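PDB 6E1R: tailspike protein from Acinetobacter phage vB_ApiP_P1, which probably recognises and hydrolyses the capsular polysaccharide of its Acinetobacter host, acting as a trimer of elongated beta-helical subunits. Local coordinates for residues A[79-84]-A[112-117]; A[472-477]-A[539-544]; A[329-334]-A[357-362]; A[171-176]-A[201-206]; A[465-470]-A[488-493]. All blocks are in the same frame, centred on the assembly; numbering follows the deposited sequence.

Contact 1: A[79-84]-A[112-117]; sequences LTVSAC and VVDFDL
Thr-80 and Val-112 pair in parallel between the two strands of a beta-alpha-beta unit, 79-80 and 111-113, whose connection carries helix 94-106; the unit stands at the N-terminal start of the parallel beta-helix. Val-112 is held through both of its backbone polar groups: its N gives a hydrogen bond to Leu-79 O (3.0 Å), and its O receives one from Val-81 N (3.1 Å). Beyond this pair the strand 79-80 turns into a short 3-10 segment, where Thr-80 OG1 accepts from Ala-83 N in an ST motif. The turn brings Ser-82 to Asp-114. CG of Asp-114 lies between its own backbone N and carbonyl carbon (chi1 46°), and Ser-82 OG donates a hydrogen bond to Asp-114 OD2 (2.7 Å), on the syn side and 29° out of the carboxylate plane. The same OG lies at the edge of the Phe-115 ring. Beside this polar pair the branches of Val-81 divide the apolar work: CG1 rests on Val-113 CG2 (3.8 Å), while CG2 meets Leu-117 CD2 tip to tip (3.8 Å). Leu-117 CD2 also covers one face of Phe-115, whose ring has His-93 as an edge-to-face neighbour, and Leu-117 itself touches Leu-97 of the helix. A serine short enough to meet the carboxylate and a branched valine turned to the core thus prolong the contact after strand pairing ends, with one directional polar bond beside apolar packing.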
# COMPACT_ATOMS: atom_id res chain seq x y z
N LEU A 79 -17.42 10.85 -32.32
CA LEU A 79 -18.54 11.76 -32.09
C LEU A 79 -18.05 12.94 -31.26
O LEU A 79 -17.52 12.75 -30.16
CB LEU A 79 -19.69 11.04 -31.40
CG LEU A 79 -20.94 11.89 -31.13
CD1 LEU A 79 -21.40 12.58 -32.41
CD2 LEU A 79 -22.06 11.05 -30.55
N THR A 80 -18.24 14.15 -31.77
CA THR A 80 -17.76 15.36 -31.13
C THR A 80 -18.94 16.23 -30.73
O THR A 80 -20.01 16.17 -31.35
CB THR A 80 -16.83 16.17 -32.05
OG1 THR A 80 -17.55 16.61 -33.21
CG2 THR A 80 -15.65 15.31 -32.50
N VAL A 81 -18.74 17.04 -29.68
CA VAL A 81 -19.81 17.94 -29.24
C VAL A 81 -20.09 18.99 -30.31
O VAL A 81 -21.21 19.50 -30.41
CB VAL A 81 -19.46 18.59 -27.88
CG1 VAL A 81 -18.76 17.59 -26.97
CG2 VAL A 81 -18.62 19.84 -28.06
N SER A 82 -19.09 19.32 -31.13
CA SER A 82 -19.31 20.26 -32.23
C SER A 82 -20.29 19.69 -33.25
O SER A 82 -21.07 20.44 -33.85
CB SER A 82 -17.99 20.60 -32.91
OG SER A 82 -17.11 21.27 -32.02
N ALA A 83 -20.26 18.37 -33.46
CA ALA A 83 -21.21 17.72 -34.35
C ALA A 83 -22.62 17.64 -33.77
O ALA A 83 -23.51 17.14 -34.45
CB ALA A 83 -20.71 16.32 -34.71
N CYS A 84 -22.83 18.10 -32.54
CA CYS A 84 -24.15 18.08 -31.92
C CYS A 84 -24.74 19.47 -31.73
O CYS A 84 -25.73 19.62 -31.01
CB CYS A 84 -24.09 17.35 -30.58
SG CYS A 84 -23.55 15.62 -30.69
N VAL A 112 -16.39 13.22 -27.40
CA VAL A 112 -15.15 13.98 -27.38
C VAL A 112 -15.49 15.46 -27.41
O VAL A 112 -16.25 15.91 -28.27
CB VAL A 112 -14.24 13.61 -28.57
CG1 VAL A 112 -13.04 14.54 -28.63
CG2 VAL A 112 -13.80 12.16 -28.47
N VAL A 113 -14.91 16.21 -26.47
CA VAL A 113 -15.07 17.65 -26.41
C VAL A 113 -13.87 18.26 -27.11
O VAL A 113 -12.74 18.17 -26.62
CB VAL A 113 -15.19 18.15 -24.96
CG1 VAL A 113 -15.60 19.62 -24.94
CG2 VAL A 113 -16.19 17.30 -24.19
N ASP A 114 -14.11 18.89 -28.26
CA ASP A 114 -13.03 19.38 -29.12
C ASP A 114 -12.75 20.86 -28.95
O ASP A 114 -11.75 21.35 -29.49
CB ASP A 114 -13.35 19.06 -30.59
CG ASP A 114 -14.77 19.39 -30.96
OD1 ASP A 114 -15.63 19.47 -30.05
OD2 ASP A 114 -15.04 19.56 -32.17
N PHE A 115 -13.60 21.60 -28.23
CA PHE A 115 -13.29 22.97 -27.85
C PHE A 115 -13.94 23.26 -26.51
O PHE A 115 -14.88 22.58 -26.10
CB PHE A 115 -13.73 23.97 -28.92
CG PHE A 115 -15.22 24.19 -28.98
CD1 PHE A 115 -16.03 23.33 -29.70
CD2 PHE A 115 -15.80 25.27 -28.33
CE1 PHE A 115 -17.40 23.54 -29.76
CE2 PHE A 115 -17.16 25.48 -28.39
CZ PHE A 115 -17.96 24.62 -29.10
N ASP A 116 -13.44 24.29 -25.83
CA ASP A 116 -13.90 24.59 -24.48
C ASP A 116 -15.35 25.05 -24.51
O ASP A 116 -15.71 25.95 -25.27
CB ASP A 116 -13.01 25.66 -23.84
CG ASP A 116 -11.58 25.19 -23.65
OD1 ASP A 116 -11.35 23.96 -23.59
OD2 ASP A 116 -10.67 26.05 -23.58
N LEU A 117 -16.17 24.43 -23.67
CA LEU A 117 -17.59 24.71 -23.62
C LEU A 117 -17.92 25.64 -22.46
O LEU A 117 -17.23 25.67 -21.44
CB LEU A 117 -18.40 23.42 -23.49
CG LEU A 117 -18.20 22.39 -24.60
CD1 LEU A 117 -19.11 21.19 -24.40
CD2 LEU A 117 -18.43 23.02 -25.96

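Contact 2: A[472-477]-A[539-544]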
# COMPACT_ATOMS: atom_id res chain seq x y z
N ALA A 472 3.69 -1.40 51.26
CA ALA A 472 2.64 -0.64 51.91
C ALA A 472 3.18 0.73 52.31
O ALA A 472 4.30 0.84 52.81
CB ALA A 472 2.11 -1.37 53.15
N ILE A 473 2.38 1.77 52.06
CA ILE A 473 2.76 3.14 52.36
C ILE A 473 1.62 3.83 53.10
O ILE A 473 0.47 3.38 53.08
CB ILE A 473 3.13 3.93 51.09
CG1 ILE A 473 1.92 4.01 50.15
CG2 ILE A 473 4.33 3.31 50.39
CD1 ILE A 473 2.07 5.02 49.04
N PHE A 474 1.96 4.93 53.75
CA PHE A 474 0.98 5.78 54.41
C PHE A 474 0.40 6.76 53.39
O PHE A 474 1.16 7.45 52.69
CB PHE A 474 1.61 6.53 55.58
CG PHE A 474 0.63 7.35 56.37
CD1 PHE A 474 -0.47 6.77 56.96
CD2 PHE A 474 0.82 8.72 56.52
CE1 PHE A 474 -1.37 7.53 57.69
CE2 PHE A 474 -0.07 9.48 57.25
CZ PHE A 474 -1.17 8.88 57.83
N GLY A 475 -0.92 6.83 53.32
CA GLY A 475 -1.57 7.68 52.34
C GLY A 475 -2.00 6.92 51.10
O GLY A 475 -2.39 5.75 51.18
N THR A 476 -1.93 7.57 49.94
CA THR A 476 -2.37 6.98 48.69
C THR A 476 -1.23 6.79 47.70
O THR A 476 -1.06 5.69 47.16
CB THR A 476 -3.46 7.85 48.05
OG1 THR A 476 -4.54 8.03 48.99
CG2 THR A 476 -4.01 7.19 46.80
N THR A 477 -0.42 7.82 47.46
CA THR A 477 0.66 7.77 46.48
C THR A 477 1.97 8.13 47.17
O THR A 477 2.03 9.10 47.93
CB THR A 477 0.39 8.72 45.31
OG1 THR A 477 -0.79 8.30 44.61
CG2 THR A 477 1.57 8.73 44.35
N GLY A 539 -5.00 4.46 60.27
CA GLY A 539 -5.20 5.49 59.27
C GLY A 539 -5.36 4.89 57.90
O GLY A 539 -5.64 3.70 57.75
N ARG A 540 -5.18 5.73 56.88
CA ARG A 540 -5.36 5.33 55.49
C ARG A 540 -4.01 4.96 54.88
O ARG A 540 -3.06 5.74 54.94
CB ARG A 540 -6.02 6.45 54.68
CG ARG A 540 -6.06 6.17 53.19
CD ARG A 540 -7.12 7.02 52.51
NE ARG A 540 -8.45 6.64 52.96
CZ ARG A 540 -9.58 7.15 52.49
NH1 ARG A 540 -9.55 8.08 51.54
NH2 ARG A 540 -10.75 6.73 52.96
N PHE A 541 -3.95 3.76 54.30
CA PHE A 541 -2.74 3.24 53.69
C PHE A 541 -3.05 2.74 52.28
O PHE A 541 -4.21 2.63 51.88
CB PHE A 541 -2.12 2.12 54.54
CG PHE A 541 -1.68 2.57 55.91
CD1 PHE A 541 -2.59 2.64 56.95
CD2 PHE A 541 -0.36 2.91 56.15
CE1 PHE A 541 -2.19 3.05 58.21
CE2 PHE A 541 0.05 3.32 57.40
CZ PHE A 541 -0.87 3.39 58.43
N ALA A 542 -1.99 2.43 51.53
CA ALA A 542 -2.13 1.93 50.17
C ALA A 542 -1.06 0.88 49.91
O ALA A 542 0.12 1.12 50.19
CB ALA A 542 -2.02 3.07 49.15
N MSE A 543 -1.47 -0.26 49.37
CA MSE A 543 -0.55 -1.34 49.07
C MSE A 543 -0.29 -1.48 47.58
O MSE A 543 -1.13 -1.14 46.75
CB MSE A 543 -1.07 -2.67 49.62
CG MSE A 543 -0.86 -2.89 51.11
SE MSE A 543 -1.91 -1.69 52.24
CE MSE A 543 -1.84 -2.71 53.89
N GLU A 544 0.89 -1.99 47.24
CA GLU A 544 1.25 -2.34 45.87
C GLU A 544 1.83 -3.75 45.89
O GLU A 544 2.85 -3.99 46.54
CB GLU A 544 2.25 -1.35 45.28
CG GLU A 544 1.67 0.02 45.00
CD GLU A 544 2.70 1.02 44.51
OE1 GLU A 544 3.68 1.28 45.24
OE2 GLU A 544 2.53 1.55 43.39
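Different first torsions bring Phe-474 and Phe-541 together: CG of Phe-474 stands anti to its backbone N (chi1 -176°), CG of Phe-541 anti to its carbonyl carbon (chi1 -63°). The rings form an edge-to-face pair, with centroids 5.2 Å apart and planes at 62°. Phe-474 presents its edge, and its CD1 lies over one face of Phe-541 toward the rim, 3.5 Å from Phe-541 CE2. Phe-541 has a second edge-to-face partner in Phe-519. The rings belong to strands 465-474 and 539-548, which run antiparallel in the five-stranded sheet of the C-terminal domain. Ile-473 and Ala-542 make the hydrogen-bonded pair, Ile-473 N to Ala-542 O at 3.0 Å and Ala-542 N to Ile-473 O at 3.1 Å. One more bond, from Gly-475 N to Arg-540 O (2.9 Å), lies just past the end of the first strand. Glycine suits that place because phi there is positive, and a side chain would crowd the preceding carbonyl oxygen. The chain then folds over Ala-542, whose CB meets both Gly-475 O and Thr-476 O; a methyl is small enough to fit against them. On the aromatic side, Ala-472 CB rests on CG of Met-543, a selenomethionine, at 3.9 Å. Arg-540 turns its guanidinium to Asp-442 in a salt bridge. The chemistry is that of a sheet margin: regular backbone bonds inside, and an exposed phenylalanine lying against a buried one where the strand stops.

Contact 3: A[329-334]-A[357-362]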
# COMPACT_ATOMS: atom_id res chain seq x y z
N VAL A 329 -14.58 4.53 12.26
CA VAL A 329 -13.32 4.20 11.60
C VAL A 329 -12.47 3.44 12.62
O VAL A 329 -12.22 3.96 13.72
CB VAL A 329 -12.60 5.45 11.09
CG1 VAL A 329 -11.28 5.09 10.44
CG2 VAL A 329 -13.49 6.20 10.10
N PRO A 330 -12.03 2.22 12.32
CA PRO A 330 -11.20 1.49 13.29
C PRO A 330 -9.75 1.97 13.27
O PRO A 330 -9.08 1.95 14.30
CB PRO A 330 -11.32 0.04 12.82
CG PRO A 330 -11.56 0.15 11.35
CD PRO A 330 -12.39 1.39 11.16
N LEU A 331 -9.28 2.39 12.10
CA LEU A 331 -7.87 2.72 11.93
C LEU A 331 -7.71 3.82 10.89
O LEU A 331 -8.35 3.78 9.83
CB LEU A 331 -7.06 1.49 11.50
CG LEU A 331 -5.63 1.74 11.04
CD1 LEU A 331 -4.80 2.31 12.18
CD2 LEU A 331 -5.00 0.47 10.50
N ILE A 332 -6.86 4.79 11.20
CA ILE A 332 -6.39 5.78 10.23
C ILE A 332 -4.88 5.63 10.16
O ILE A 332 -4.17 5.96 11.11
CB ILE A 332 -6.79 7.21 10.62
CG1 ILE A 332 -8.31 7.36 10.62
CG2 ILE A 332 -6.16 8.21 9.66
CD1 ILE A 332 -8.79 8.75 10.96
N LYS A 333 -4.39 5.12 9.03
CA LYS A 333 -2.98 4.81 8.87
C LYS A 333 -2.31 5.85 7.98
O LYS A 333 -2.78 6.12 6.87
CB LYS A 333 -2.78 3.41 8.27
CG LYS A 333 -1.32 3.00 8.16
CD LYS A 333 -1.17 1.56 7.71
CE LYS A 333 0.29 1.13 7.73
NZ LYS A 333 0.48 -0.27 7.28
N PHE A 334 -1.23 6.43 8.48
CA PHE A 334 -0.38 7.34 7.72
C PHE A 334 0.90 6.57 7.40
O PHE A 334 1.85 6.57 8.18
CB PHE A 334 -0.09 8.62 8.50
CG PHE A 334 -1.32 9.45 8.77
CD1 PHE A 334 -1.78 10.36 7.84
CD2 PHE A 334 -2.01 9.31 9.96
CE1 PHE A 334 -2.90 11.12 8.09
CE2 PHE A 334 -3.13 10.07 10.22
CZ PHE A 334 -3.58 10.98 9.29
N LYS A 357 -8.21 4.44 16.05
CA LYS A 357 -6.80 4.30 16.38
C LYS A 357 -5.95 4.81 15.22
O LYS A 357 -6.41 4.90 14.08
CB LYS A 357 -6.44 2.85 16.70
CG LYS A 357 -7.34 2.19 17.74
CD LYS A 357 -7.29 2.94 19.06
CE LYS A 357 -8.08 2.21 20.14
NZ LYS A 357 -8.18 3.01 21.39
N TYR A 358 -4.69 5.13 15.51
CA TYR A 358 -3.81 5.73 14.53
C TYR A 358 -2.53 4.93 14.40
O TYR A 358 -2.00 4.41 15.38
CB TYR A 358 -3.48 7.18 14.91
CG TYR A 358 -4.67 8.11 14.83
CD1 TYR A 358 -5.57 8.21 15.88
CD2 TYR A 358 -4.89 8.88 13.69
CE1 TYR A 358 -6.66 9.06 15.80
CE2 TYR A 358 -5.98 9.72 13.60
CZ TYR A 358 -6.86 9.81 14.66
OH TYR A 358 -7.94 10.66 14.57
N ILE A 359 -2.03 4.83 13.17
CA ILE A 359 -0.73 4.25 12.87
C ILE A 359 0.07 5.29 12.09
O ILE A 359 -0.38 5.75 11.03
CB ILE A 359 -0.85 2.94 12.08
CG1 ILE A 359 -1.37 1.82 12.99
CG2 ILE A 359 0.49 2.56 11.47
CD1 ILE A 359 -1.49 0.48 12.29
N PHE A 360 1.23 5.65 12.61
CA PHE A 360 2.18 6.53 11.93
C PHE A 360 3.41 5.69 11.63
O PHE A 360 4.21 5.40 12.52
CB PHE A 360 2.51 7.75 12.79
CG PHE A 360 1.37 8.71 12.95
CD1 PHE A 360 0.39 8.50 13.91
CD2 PHE A 360 1.28 9.84 12.15
CE1 PHE A 360 -0.66 9.38 14.05
CE2 PHE A 360 0.24 10.73 12.29
CZ PHE A 360 -0.73 10.50 13.24
N GLU A 361 3.55 5.30 10.36
CA GLU A 361 4.58 4.36 9.93
C GLU A 361 5.56 5.09 9.02
O GLU A 361 5.26 5.35 7.85
CB GLU A 361 3.93 3.17 9.22
CG GLU A 361 4.87 2.02 8.93
CD GLU A 361 4.17 0.90 8.19
OE1 GLU A 361 3.45 0.11 8.83
OE2 GLU A 361 4.32 0.83 6.95
N GLY A 362 6.73 5.41 9.56
CA GLY A 362 7.78 6.02 8.77
C GLY A 362 7.52 7.44 8.32
O GLY A 362 8.17 7.90 7.37
O HOH W 1 2.44 -2.49 7.98
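Lys-333 and Glu-361 meet at a slant between neighbouring parallel strands of the beta-helix, where Lys-333 is paired with Ile-359. Their strongest polar partners lie in other chains: Lys-333 NZ makes a salt bridge to Glu-361 of the third subunit, and Glu-361 OE2 one to Lys-333 of the second. Within the chain the ion pair is weak, Lys-333 NZ to Glu-361 OE1 at 3.4 Å, and a water joins the same two atoms, 3.0 Å from Lys-333 NZ and 2.9 Å from Glu-361 OE1. Both side chains are extended beyond CG, which carries their charges to the trimer interface, where alternating charge probably compensates the burial. Five backbone bonds hold the strands in register, such as Phe-334 N to Ile-359 O at 2.8 Å, nearly linear at 172°. Ile-359 fills the same face: its CG1 meets Leu-331 CD1 (3.6 Å), its CG2 the aliphatic Lys-333 CG (3.8 Å), and Ile-389 of the third subunit packs on it. The face bearing Ile-332, Phe-334, Tyr-358 and Phe-360 turns inward, toward strands 316-320 and 346-350. Ile-332 runs alongside Tyr-358 in the same sense, and Tyr-358 OH is hydrogen-bonded to Asn-350 OD1. Phe-334 and Phe-360 form an aromatic ladder in successive coils, a row that Phe-303 continues. Their planes are at 18° but displaced, with little overlap; Phe-334 CD2 lies over the Phe-360 ring near its rim, 3.5 Å from Phe-360 CE2.

Contact 4: A[171-176]-A[201-206]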
# COMPACT_ATOMS: atom_id res chain seq x y z
N PHE A 171 -12.88 21.64 -15.16
CA PHE A 171 -14.14 22.26 -14.78
C PHE A 171 -13.86 23.61 -14.14
O PHE A 171 -13.11 23.69 -13.16
CB PHE A 171 -14.92 21.35 -13.82
CG PHE A 171 -15.17 19.97 -14.37
CD1 PHE A 171 -16.28 19.73 -15.17
CD2 PHE A 171 -14.30 18.93 -14.11
CE1 PHE A 171 -16.51 18.46 -15.68
CE2 PHE A 171 -14.52 17.67 -14.62
CZ PHE A 171 -15.63 17.43 -15.40
N LYS A 172 -14.47 24.66 -14.69
CA LYS A 172 -14.28 26.02 -14.21
C LYS A 172 -15.64 26.65 -13.93
O LYS A 172 -16.69 26.05 -14.18
CB LYS A 172 -13.50 26.87 -15.23
CG LYS A 172 -12.14 26.32 -15.60
CD LYS A 172 -11.44 27.25 -16.59
CE LYS A 172 -10.05 26.76 -16.93
NZ LYS A 172 -9.36 27.65 -17.91
N ALA A 173 -15.61 27.87 -13.41
CA ALA A 173 -16.80 28.66 -13.16
C ALA A 173 -16.53 30.09 -13.61
O ALA A 173 -15.47 30.64 -13.33
CB ALA A 173 -17.20 28.63 -11.68
N SER A 174 -17.51 30.68 -14.31
CA SER A 174 -17.33 32.05 -14.79
C SER A 174 -17.28 33.03 -13.63
O SER A 174 -16.55 34.03 -13.68
CB SER A 174 -18.46 32.42 -15.75
OG SER A 174 -19.68 32.61 -15.06
N THR A 175 -18.06 32.78 -12.58
CA THR A 175 -18.04 33.58 -11.37
C THR A 175 -17.42 32.77 -10.24
O THR A 175 -17.84 31.64 -9.98
CB THR A 175 -19.45 34.04 -10.98
OG1 THR A 175 -20.05 34.73 -12.09
CG2 THR A 175 -19.40 34.96 -9.78
N GLY A 176 -16.42 33.35 -9.58
CA GLY A 176 -15.73 32.64 -8.52
C GLY A 176 -16.64 32.39 -7.32
O GLY A 176 -17.38 33.26 -6.88
N ASP A 201 -11.00 23.59 -11.18
CA ASP A 201 -10.52 24.95 -10.94
C ASP A 201 -11.03 25.47 -9.60
O ASP A 201 -12.14 25.15 -9.16
CB ASP A 201 -10.98 25.87 -12.08
CG ASP A 201 -10.23 27.18 -12.10
OD1 ASP A 201 -10.44 28.01 -11.18
OD2 ASP A 201 -9.42 27.40 -13.03
N ARG A 202 -10.20 26.28 -8.95
CA ARG A 202 -10.55 26.83 -7.65
C ARG A 202 -11.69 27.83 -7.72
O ARG A 202 -12.23 28.20 -6.67
CB ARG A 202 -9.32 27.50 -7.02
CG ARG A 202 -9.15 27.22 -5.53
CD ARG A 202 -8.06 28.10 -4.95
NE ARG A 202 -6.88 28.16 -5.82
CZ ARG A 202 -6.00 29.15 -5.81
NH1 ARG A 202 -6.15 30.18 -4.99
NH2 ARG A 202 -4.96 29.12 -6.63
N SER A 203 -12.06 28.28 -8.92
CA SER A 203 -13.21 29.16 -9.08
C SER A 203 -14.52 28.47 -8.71
O SER A 203 -15.49 29.16 -8.36
CB SER A 203 -13.28 29.68 -10.51
OG SER A 203 -13.28 28.61 -11.44
N LEU A 204 -14.56 27.15 -8.76
CA LEU A 204 -15.75 26.41 -8.38
C LEU A 204 -16.00 26.55 -6.88
O LEU A 204 -15.07 26.67 -6.08
CB LEU A 204 -15.59 24.93 -8.73
CG LEU A 204 -15.55 24.55 -10.21
CD1 LEU A 204 -15.09 23.11 -10.37
CD2 LEU A 204 -16.91 24.76 -10.86
N ARG A 205 -17.28 26.52 -6.51
CA ARG A 205 -17.63 26.47 -5.09
C ARG A 205 -17.36 25.09 -4.52
O ARG A 205 -16.82 24.96 -3.41
CB ARG A 205 -19.10 26.86 -4.90
CG ARG A 205 -19.56 26.85 -3.45
CD ARG A 205 -18.74 27.79 -2.60
NE ARG A 205 -19.15 27.75 -1.20
CZ ARG A 205 -18.65 26.92 -0.29
NH1 ARG A 205 -17.71 26.05 -0.64
NH2 ARG A 205 -19.09 26.95 0.96
N TYR A 206 -17.71 24.04 -5.26
CA TYR A 206 -17.38 22.67 -4.90
C TYR A 206 -16.79 21.98 -6.13
O TYR A 206 -17.32 22.13 -7.23
CB TYR A 206 -18.62 21.90 -4.42
CG TYR A 206 -19.37 22.56 -3.30
CD1 TYR A 206 -18.96 22.43 -1.98
CD2 TYR A 206 -20.50 23.33 -3.56
CE1 TYR A 206 -19.64 23.03 -0.95
CE2 TYR A 206 -21.20 23.94 -2.53
CZ TYR A 206 -20.76 23.79 -1.23
OH TYR A 206 -21.46 24.40 -0.21
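The CB atoms of Ser-203 and Asp-201 point toward strand 169-173 from a corner of the parallel beta-helix, where a type I beta turn from Asp-201 to Leu-204 follows the short strand 199-200. Backbone pairing reaches the turn through Asp-201 N, which bonds Phe-171 O at 2.9 Å. The Asp-201 carboxylate then folds back on its own turn: CG stands anti to the backbone N (chi1 -165°), and OD1 accepts Ser-203 N on its anti lone pair (2.8 Å), closing an Asx turn. Ser-203 OG donates a hydrogen bond to the same OD1 (2.9 Å), approaching from above the carboxylate plane, 58° out of it. Having donated there, OG receives Ala-173 N across the contact at 3.1 Å. The aspartate thus orients the serine hydroxyl, and Ser-227 N is a further donor to its OD1. A small hydroxyl suits this place, since it can donate within the turn and accept from the strand.

Lys-172 crosses Asp-201 obliquely, and the aliphatic part does the touching: its CG lies 3.7 Å from Asp-201 CB. The ammonium stays beyond salt-bridge reach of OD2, though the opposite charges may still attract. Leu-204 spreads its two methyls along the strand, CD1 against Phe-171 CB (3.9 Å) and CD2 against Ala-173 CB (4.0 Å). The Phe-171 ring leads away from the turn to meet Phe-200 and strand 151-155. Farther on, where the chain bends back, Gly-176 CA makes a CA-H...O contact with Ser-203 O at 3.5 Å.

Contact 5: A[465-470]-A[488-493]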
# COMPACT_ATOMS: atom_id res chain seq x y z
N GLY A 465 -0.14 -20.89 43.96
CA GLY A 465 1.11 -20.98 44.68
C GLY A 465 2.17 -20.09 44.07
O GLY A 465 2.56 -20.28 42.91
N GLY A 466 2.65 -19.12 44.83
CA GLY A 466 3.64 -18.21 44.31
C GLY A 466 4.18 -17.27 45.37
O GLY A 466 4.04 -17.52 46.57
N ARG A 467 4.79 -16.19 44.90
CA ARG A 467 5.44 -15.21 45.75
C ARG A 467 4.74 -13.86 45.62
O ARG A 467 4.23 -13.51 44.55
CB ARG A 467 6.92 -15.08 45.35
CG ARG A 467 7.82 -14.34 46.31
CD ARG A 467 9.11 -13.99 45.59
NE ARG A 467 9.59 -15.12 44.79
CZ ARG A 467 10.30 -15.00 43.67
NH1 ARG A 467 10.61 -13.80 43.20
NH2 ARG A 467 10.69 -16.08 43.01
N LEU A 468 4.71 -13.11 46.72
CA LEU A 468 4.08 -11.80 46.76
C LEU A 468 5.04 -10.78 47.34
O LEU A 468 5.59 -10.99 48.43
CB LEU A 468 2.78 -11.81 47.58
CG LEU A 468 1.72 -12.86 47.26
CD1 LEU A 468 0.52 -12.69 48.18
CD2 LEU A 468 1.30 -12.76 45.80
N LEU A 469 5.25 -9.68 46.62
CA LEU A 469 6.01 -8.53 47.11
C LEU A 469 5.03 -7.39 47.35
O LEU A 469 4.44 -6.86 46.40
CB LEU A 469 7.10 -8.13 46.11
CG LEU A 469 7.96 -6.93 46.50
CD1 LEU A 469 8.72 -7.20 47.80
CD2 LEU A 469 8.92 -6.58 45.38
N VAL A 470 4.87 -7.00 48.61
CA VAL A 470 3.92 -5.96 48.99
C VAL A 470 4.69 -4.76 49.51
O VAL A 470 5.52 -4.88 50.41
CB VAL A 470 2.92 -6.46 50.05
CG1 VAL A 470 1.90 -5.38 50.35
CG2 VAL A 470 2.23 -7.73 49.58
N GLU A 488 7.81 -9.72 51.92
CA GLU A 488 8.02 -10.82 50.98
C GLU A 488 7.24 -12.02 51.48
O GLU A 488 7.53 -12.54 52.57
CB GLU A 488 9.51 -11.14 50.85
CG GLU A 488 9.86 -12.17 49.79
CD GLU A 488 10.03 -11.54 48.41
OE1 GLU A 488 9.44 -10.47 48.16
OE2 GLU A 488 10.77 -12.12 47.59
N LEU A 489 6.26 -12.46 50.70
CA LEU A 489 5.32 -13.48 51.14
C LEU A 489 5.29 -14.65 50.17
O LEU A 489 5.23 -14.44 48.95
CB LEU A 489 3.91 -12.90 51.30
CG LEU A 489 3.78 -11.64 52.15
CD1 LEU A 489 2.36 -11.09 52.08
CD2 LEU A 489 4.18 -11.91 53.59
N LEU A 490 5.34 -15.86 50.70
CA LEU A 490 5.08 -17.08 49.94
C LEU A 490 3.67 -17.55 50.26
O LEU A 490 3.31 -17.72 51.43
CB LEU A 490 6.08 -18.18 50.29
CG LEU A 490 7.44 -18.15 49.58
CD1 LEU A 490 8.25 -19.38 49.95
CD2 LEU A 490 7.26 -18.04 48.08
N VAL A 491 2.86 -17.76 49.22
CA VAL A 491 1.47 -18.15 49.40
C VAL A 491 1.16 -19.36 48.54
O VAL A 491 1.73 -19.56 47.47
CB VAL A 491 0.50 -16.99 49.06
CG1 VAL A 491 0.71 -15.83 50.02
CG2 VAL A 491 0.69 -16.54 47.62
N THR A 492 0.24 -20.19 49.04
CA THR A 492 -0.32 -21.32 48.32
C THR A 492 -1.55 -21.79 49.08
O THR A 492 -1.72 -21.47 50.26
CB THR A 492 0.68 -22.46 48.15
OG1 THR A 492 0.10 -23.49 47.34
CG2 THR A 492 1.07 -23.04 49.50
N SER A 493 -2.40 -22.54 48.40
CA SER A 493 -3.64 -23.01 48.99
C SER A 493 -3.89 -24.45 48.59
O SER A 493 -3.49 -24.89 47.51
CB SER A 493 -4.83 -22.14 48.58
OG SER A 493 -5.09 -22.23 47.19
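Leu-468 and Leu-489 face each other in a hydrogen-bonded pair of the beta hairpin formed by strands 465-474 and 484-494, within the antiparallel C-terminal sheet. Backbone bonds come first. Leu-468 and Leu-489 exchange two, and Gly-466 and Val-491 two more, among them the almost linear Val-491 N to Gly-466 O (2.9 Å, 175°). Between them CA-H...O contacts fill in, as from Arg-467 CA to Leu-489 O. Glycine at 465 fits the close pairing with Thr-492, whose OG1 is 3.8 Å from Gly-465 CA and hydrogen-bonded to Tyr-464 O.

Apolar packing occupies the face of Leu-468, Leu-489 and Val-491, where strand 519-523 adds Trp-521 on Leu-489 and Ile-523 on Val-491. Leu-468 crosses Val-491 at about a right angle, its CD1 3.6 Å from Val-491 CG1; Leu-468 CB and Leu-489 CB lie 4.0 Å apart. Such branched and beta-branched chains fill the space between two sheets.

Charge belongs to the other face, at the trimer interface. Arg-467 and Glu-488 lean together, Arg-467 CD 3.2 Å from Glu-488 OE2, yet Arg-467 NE and Glu-488 OE2 at 4.3 Å make no salt bridge. Arg-467 NE instead pairs with Glu-488 of the third subunit, and Glu-488 OE1 with Arg-467 of the second. The acids probably offset the repulsion among arginines of the three chains. The glutamate chain is bent at chi2 (86°), which places CD; its OE1 lies 3.4 Å from Leu-469 CD1.

Contacts 1, 4 and 3 follow one another along the beta-helix, whereas contacts 2 and 5 belong to the C-terminal sheet and share strand 465-474, touching where Met-543 CG packs on Val-470 CG1. Contacts 3, 4 and 5 are buried, contacts 1 and 2 partly so. Contacts 1 and 4, their nearest atoms about 6 Å apart, lie where strands end in turns, untouched by other subunits; a serine-aspartate bond spans contact 1 but lies inside the turn of contact 4. Contacts 3 and 5 combine regular strand pairing, an apolar face toward the fold's interior, and Lys-Glu or Arg-Glu bridges exchanged between subunits on the other. Contact 2 relies on an aromatic pair at its margin; the second subunit only brushes it.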